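Local atomic coordinates of GDSL-esterase (Pseudoalteromonas sp., PDB entry 3HP4), a protein that hydrolyses esters as a psychrotrophic member of the GDSL (SGNH) hydrolase family, and may act as a lysophospholipase. Residues Q19-G23 with W24-L28; Q29-Y32 with D33-S37; T130-S133 with E134-A138. All blocks are in the same frame, centred on the assembly; numbering follows the deposited sequence.

Interaction 1: residues Q19-G23 with W24-L28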
# COMPACT_ATOMS: atom_id res chain seq x y z
N GLN A 19 16.52 -6.54 -5.38
CA GLN A 19 16.01 -7.78 -5.99
C GLN A 19 14.63 -8.05 -5.39
O GLN A 19 14.37 -7.69 -4.24
CB GLN A 19 16.94 -8.97 -5.74
CG GLN A 19 18.44 -8.68 -5.93
CD GLN A 19 18.82 -8.21 -7.33
OE1 GLN A 19 19.26 -9.00 -8.17
NE2 GLN A 19 18.69 -6.91 -7.59
N GLN A 20 13.74 -8.65 -6.18
CA GLN A 20 12.37 -8.91 -5.74
C GLN A 20 12.40 -9.72 -4.43
O GLN A 20 11.64 -9.40 -3.47
CB GLN A 20 11.61 -9.64 -6.85
CG GLN A 20 10.20 -10.09 -6.52
CD GLN A 20 9.79 -11.29 -7.38
OE1 GLN A 20 10.63 -11.91 -8.04
NE2 GLN A 20 8.50 -11.63 -7.37
N GLU A 21 13.30 -10.72 -4.37
CA GLU A 21 13.44 -11.56 -3.17
C GLU A 21 13.97 -10.83 -1.91
O GLU A 21 13.89 -11.37 -0.80
CB GLU A 21 14.30 -12.79 -3.45
CG GLU A 21 13.85 -13.62 -4.64
CD GLU A 21 14.56 -13.23 -5.94
OE1 GLU A 21 14.97 -12.04 -6.10
OE2 GLU A 21 14.70 -14.12 -6.81
N GLU A 22 14.51 -9.62 -2.07
CA GLU A 22 14.90 -8.81 -0.90
C GLU A 22 13.76 -7.91 -0.37
O GLU A 22 13.87 -7.30 0.69
CB GLU A 22 16.10 -7.92 -1.25
CG GLU A 22 17.33 -8.69 -1.65
CD GLU A 22 18.44 -7.78 -2.12
OE1 GLU A 22 18.15 -6.76 -2.79
OE2 GLU A 22 19.62 -8.09 -1.83
N GLY A 23 12.69 -7.80 -1.12
CA GLY A 23 11.60 -6.90 -0.76
C GLY A 23 10.73 -7.42 0.36
O GLY A 23 10.61 -8.64 0.58
N TRP A 24 10.10 -6.49 1.05
CA TRP A 24 9.35 -6.86 2.22
C TRP A 24 8.21 -7.81 1.93
O TRP A 24 7.88 -8.61 2.81
CB TRP A 24 8.85 -5.63 2.96
CG TRP A 24 7.75 -4.83 2.32
CD1 TRP A 24 7.91 -3.68 1.59
CD2 TRP A 24 6.35 -5.09 2.40
NE1 TRP A 24 6.67 -3.21 1.21
CE2 TRP A 24 5.69 -4.05 1.67
CE3 TRP A 24 5.56 -6.10 2.98
CZ2 TRP A 24 4.29 -4.00 1.54
CZ3 TRP A 24 4.21 -6.03 2.86
CH2 TRP A 24 3.57 -4.98 2.14
N VAL A 25 7.60 -7.75 0.73
CA VAL A 25 6.47 -8.65 0.47
C VAL A 25 6.97 -10.09 0.47
O VAL A 25 6.40 -10.95 1.11
CB VAL A 25 5.72 -8.25 -0.82
CG1 VAL A 25 4.70 -9.35 -1.17
CG2 VAL A 25 5.06 -6.90 -0.70
N LYS A 26 8.07 -10.35 -0.22
CA LYS A 26 8.60 -11.70 -0.26
C LYS A 26 9.13 -12.10 1.13
O LYS A 26 8.92 -13.21 1.57
CB LYS A 26 9.65 -11.88 -1.37
CG LYS A 26 10.27 -13.28 -1.46
CD LYS A 26 11.27 -13.48 -0.32
CE LYS A 26 12.38 -14.44 -0.66
NZ LYS A 26 13.50 -14.23 0.28
N LEU A 27 9.77 -11.17 1.85
CA LEU A 27 10.23 -11.52 3.20
C LEU A 27 9.04 -11.83 4.12
O LEU A 27 9.12 -12.70 5.01
CB LEU A 27 11.04 -10.38 3.80
CG LEU A 27 12.33 -9.99 3.08
CD1 LEU A 27 13.01 -8.86 3.84
CD2 LEU A 27 13.31 -11.16 2.95
N LEU A 28 7.94 -11.11 3.94
CA LEU A 28 6.76 -11.39 4.73
C LEU A 28 6.16 -12.75 4.38
O LEU A 28 5.77 -13.52 5.27
CB LEU A 28 5.73 -10.27 4.56
CG LEU A 28 4.45 -10.43 5.43
CD1 LEU A 28 4.75 -10.69 6.92
CD2 LEU A 28 3.58 -9.20 5.29
O HOH W 1 9.01 -8.50 -2.58
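Trp-24 opens helix 24-34 behind Gly-23, the N-cap residue, and its CB lies 3.7 Å from Gly-23 C. The indole swings off to other partners: Val-25 CG2 rests over one of its faces, offset toward the rim, 3.5 Å above the plane. Lys-26 turns back over the 3-10 segment 20-22. Its long aliphatic chain suits this, with CD and CE lying against Glu-21 O, and its bend at chi2 (-75°) bringing NZ round to that carbonyl. In one of two modelled conformers, and perhaps not in the other, Lys-26 NZ donates to Glu-21 O over 3.1 Å, in the carbonyl plane and on a lone pair; it also forms a salt bridge with Asp-30. A water bridges the backbones, donating to Gln-20 O and accepting from Lys-26 N. Leu-27 N makes the first regular helical bond, to Gly-23 O (3.0 Å, N-H...O 167°), while its branched side chain covers carbonyls of the incoming turn, CG 3.3 Å from Gly-23 O and CD1 3.6 Å from Glu-22 O. Beyond the contact, Trp-24 meets Phe-144 edge-to-face, gives its NE1 hydrogen to Leu-12 O and packs on helix 166-183, whereas Val-25 and Leu-28 lie on strand 39-43.

Interaction 2: residues Q29-Y32 with D33-S37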
# COMPACT_ATOMS: atom_id res chain seq x y z
N GLN A 29 6.12 -13.12 3.10
CA GLN A 29 5.65 -14.45 2.77
C GLN A 29 6.59 -15.50 3.40
O GLN A 29 6.12 -16.53 3.84
CB GLN A 29 5.61 -14.65 1.27
CG GLN A 29 4.85 -15.96 0.91
CD GLN A 29 3.40 -15.93 1.33
OE1 GLN A 29 2.69 -15.06 0.87
NE2 GLN A 29 2.95 -16.77 2.21
N ASP A 30 7.89 -15.26 3.42
CA ASP A 30 8.83 -16.22 4.03
C ASP A 30 8.44 -16.41 5.49
O ASP A 30 8.48 -17.51 6.03
CB ASP A 30 10.28 -15.74 3.97
CG ASP A 30 10.86 -15.67 2.57
OD1 ASP A 30 10.34 -16.32 1.63
OD2 ASP A 30 11.90 -14.99 2.41
N LYS A 31 8.10 -15.31 6.17
CA LYS A 31 7.73 -15.36 7.58
C LYS A 31 6.46 -16.16 7.77
O LYS A 31 6.38 -17.05 8.61
CB LYS A 31 7.59 -13.95 8.18
CG LYS A 31 7.14 -13.89 9.63
CD LYS A 31 7.13 -12.45 10.12
CE LYS A 31 6.68 -12.33 11.58
NZ LYS A 31 7.68 -12.93 12.51
N TYR A 32 5.45 -15.90 6.94
CA TYR A 32 4.22 -16.68 6.99
C TYR A 32 4.51 -18.17 6.77
O TYR A 32 3.93 -19.01 7.48
CB TYR A 32 3.22 -16.19 5.93
CG TYR A 32 2.61 -14.83 6.24
CD1 TYR A 32 2.26 -14.46 7.55
CD2 TYR A 32 2.35 -13.96 5.23
CE1 TYR A 32 1.66 -13.21 7.80
CE2 TYR A 32 1.75 -12.71 5.50
CZ TYR A 32 1.40 -12.38 6.76
OH TYR A 32 0.82 -11.13 6.97
N ASP A 33 5.33 -18.47 5.77
CA ASP A 33 5.66 -19.89 5.41
C ASP A 33 6.33 -20.56 6.58
O ASP A 33 6.20 -21.79 6.72
CB ASP A 33 6.62 -19.91 4.21
CG ASP A 33 5.98 -19.48 2.90
OD1 ASP A 33 4.74 -19.26 2.79
OD2 ASP A 33 6.76 -19.29 1.91
N ALA A 34 7.06 -19.84 7.43
CA ALA A 34 7.83 -20.48 8.51
C ALA A 34 7.02 -20.55 9.81
O ALA A 34 7.45 -21.18 10.79
CB ALA A 34 9.09 -19.70 8.73
N GLU A 35 5.84 -19.94 9.81
CA GLU A 35 5.03 -19.90 10.99
C GLU A 35 3.63 -20.50 10.85
O GLU A 35 2.71 -20.11 11.56
CB GLU A 35 4.97 -18.46 11.49
CG GLU A 35 6.35 -17.86 11.68
CD GLU A 35 6.36 -16.41 12.15
OE1 GLU A 35 5.26 -15.78 12.28
OE2 GLU A 35 7.49 -15.90 12.38
N GLN A 36 3.46 -21.38 9.89
CA GLN A 36 2.22 -22.15 9.73
C GLN A 36 1.06 -21.19 9.53
O GLN A 36 -0.03 -21.41 10.09
CB GLN A 36 1.94 -23.08 10.93
CG GLN A 36 3.06 -24.07 11.21
CD GLN A 36 4.10 -23.48 12.08
OE1 GLN A 36 3.82 -23.07 13.21
NE2 GLN A 36 5.34 -23.49 11.59
N SER A 37 1.26 -20.16 8.74
CA SER A 37 0.15 -19.26 8.35
C SER A 37 -0.59 -19.68 7.08
O SER A 37 -0.02 -20.37 6.22
CB SER A 37 0.78 -17.92 8.02
OG SER A 37 -0.22 -16.94 7.69
O HOH W 2 7.97 -17.21 0.40
O HOH W 3 5.75 -13.87 14.56
O HOH W 4 2.71 -21.54 6.15
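The amide of Gln-29 and the carboxylate of Asp-33 meet one turn apart, their planes 35° from each other. Gln-29 NE2 donates to Asp-33 OD1 over 3.1 Å, fairly straight at 163°; the acceptor lies in the amide plane, yet the N-H comes down on the carboxylate from above its own plane. Gln-29 CG is anti to the backbone N (chi1 -169°) and the chain then bends at chi2, so that the two side chains cross at about a right angle. A second carboxylate, that of Glu-35, is approached differently: Lys-31 NZ reaches Glu-35 OE2 on the syn side, close to the plane, in a salt bridge of 3.0 Å. Lys-31 CG also lies 3.4 Å from Glu-35 OE2, and a water links NZ to OE1, tying both oxygens to one ammonium. At the Tyr-32 ring, Ser-37 OG sits obliquely, 3.5 Å from Tyr-32 CD1, and is hydrogen-bonded with Ile-39 N.

This is the C-terminal end of helix 24-34. Gln-36, with positive phi, turns the chain back, and Ser-37 N bonds to Tyr-32 O at 3.2 Å, a five-residue step instead of the helical four. Glu-35 N reaches the same oxygen from the other face of the carbonyl plane, and a water donates to it as well. A water donates to Asp-30 OD1 and to Asp-33 OD2, bridging two carboxylates of like charge; Asp-30 also pairs with Lys-26.

A long polar side chain suits position 29, with backbone partners in strand 39-43: Gln-29 OE1 accepts from Leu-41 N and NE2 donates to Ile-39 O. The Tyr-32 side chain touches Ile-39 and Leu-41 of that strand and Ile-178 of helix 166-183, while Lys-31 forms a cation-pi contact with Tyr-175 of the same helix.

Interaction 3: residues T130-S133 with E134-A138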
# COMPACT_ATOMS: atom_id res chain seq x y z
N THR A 130 -8.47 8.98 5.37
CA THR A 130 -9.46 8.82 6.45
C THR A 130 -10.86 9.03 5.85
O THR A 130 -11.80 8.29 6.16
CB THR A 130 -9.24 9.82 7.50
OG1 THR A 130 -7.90 9.57 8.02
CG2 THR A 130 -10.22 9.67 8.64
N GLN A 131 -11.06 10.03 5.01
CA GLN A 131 -12.37 10.26 4.41
C GLN A 131 -12.84 9.11 3.53
O GLN A 131 -14.01 8.71 3.60
CB GLN A 131 -12.31 11.57 3.59
CG GLN A 131 -12.08 12.80 4.49
CD GLN A 131 -11.59 13.95 3.73
OE1 GLN A 131 -12.13 14.23 2.66
NE2 GLN A 131 -10.64 14.67 4.29
N ILE A 132 -11.92 8.48 2.78
CA ILE A 132 -12.31 7.32 1.96
C ILE A 132 -12.69 6.21 2.87
O ILE A 132 -13.71 5.50 2.59
CB ILE A 132 -11.12 6.91 1.09
CG1 ILE A 132 -10.80 7.99 0.07
CG2 ILE A 132 -11.39 5.58 0.39
CD1 ILE A 132 -9.37 7.91 -0.47
N SER A 133 -11.99 5.97 3.98
CA SER A 133 -12.35 4.93 4.89
C SER A 133 -13.75 5.17 5.49
O SER A 133 -14.54 4.24 5.62
CB SER A 133 -11.30 4.86 5.96
OG SER A 133 -11.73 3.94 6.89
N GLU A 134 -14.08 6.41 5.84
CA GLU A 134 -15.42 6.68 6.34
C GLU A 134 -16.47 6.38 5.28
O GLU A 134 -17.54 5.85 5.64
CB GLU A 134 -15.57 8.17 6.73
CG GLU A 134 -14.75 8.58 8.01
CD GLU A 134 -14.90 10.00 8.35
OE1 GLU A 134 -14.07 10.77 7.96
OE2 GLU A 134 -15.66 10.46 9.22
N ASP A 135 -16.18 6.71 4.04
CA ASP A 135 -17.14 6.57 2.90
C ASP A 135 -17.38 5.11 2.55
O ASP A 135 -18.47 4.78 2.08
CB ASP A 135 -16.57 7.32 1.67
CG ASP A 135 -16.75 8.84 1.76
OD1 ASP A 135 -17.26 9.34 2.76
OD2 ASP A 135 -16.31 9.57 0.83
N THR A 136 -16.39 4.25 2.72
CA THR A 136 -16.43 2.90 2.16
C THR A 136 -16.32 1.85 3.22
O THR A 136 -16.47 0.67 2.89
CB THR A 136 -15.26 2.68 1.23
OG1 THR A 136 -13.99 2.81 1.94
CG2 THR A 136 -15.26 3.65 0.05
N ASN A 137 -15.92 2.16 4.44
CA ASN A 137 -15.59 1.18 5.48
C ASN A 137 -14.32 0.41 5.18
O ASN A 137 -14.08 -0.59 5.86
CB ASN A 137 -16.72 0.25 5.91
CG ASN A 137 -16.55 -0.16 7.37
OD1 ASN A 137 -16.03 0.56 8.24
ND2 ASN A 137 -16.94 -1.38 7.62
N ALA A 138 -13.51 0.82 4.23
CA ALA A 138 -12.20 0.19 4.09
C ALA A 138 -11.43 0.34 5.37
O ALA A 138 -11.45 1.40 6.02
CB ALA A 138 -11.42 0.85 2.98
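Thr-136 bends its hydroxyl back onto Ile-132 O at the end of helix 119-136. Thr-136 CB lies 3.5 Å from Ile-132 O, and from it the side chain forks. Thr-136 OG1, set between the backbone N and the carbonyl carbon (chi1 61°), donates to Ile-132 O over 2.8 Å from above the carbonyl plane. The methyl Thr-136 CG2 also touches Ile-132 O, at 3.5 Å. Thr-136 OG1 accepts from Ala-138 N over 3.1 Å, nearly straight at 163°, and so forms an ST turn. Threonine fits because one hydroxyl can give to the helix and receive from the chain that leaves it; a valine here has no hydroxyl, which would probably leave Ala-138 N without this acceptor and Ile-132 O without its hydroxyl donor, setting the exit freer to move. Asn-137, a residue type that tolerates positive phi, breaks the helix, though Asn-137 N still bonds to Ser-133 O at 2.8 Å. In one of two modelled conformers, and perhaps not in the other, Ser-133 OG donates to Ala-138 O at 2.7 Å. The Thr-136 and Ile-132 side chains lie side by side, pointing the same way, and both touch helix 85-101: Ile-132 at Gln-89 and Thr-93, Thr-136 at Val-96, while Thr-136 O accepts from Gln-100. The contact ends the helix of the beta-alpha-beta unit made by strand 105-109, helix 119-136 and strand 139-141.

How the interactions relate
From the N terminus, the chain leaves strand 3-9 and reaches interaction 1 at the start of helix 24-34; interaction 2 follows at the other end of that helix, its centre about 13 Å away. Interaction 3 comes much later, where helix 119-136 ends. Each contact is local and joins adjoining segments, so none closes a long loop; the three follow in series, without nesting or crossing. Interactions 2 and 3 lead into strands 39-43 and 139-141, the outermost strands of the parallel sheet within this chain. Their centres lie about 30 Å apart, and interactions 1 and 3 stand on opposite sides of the chain's centre.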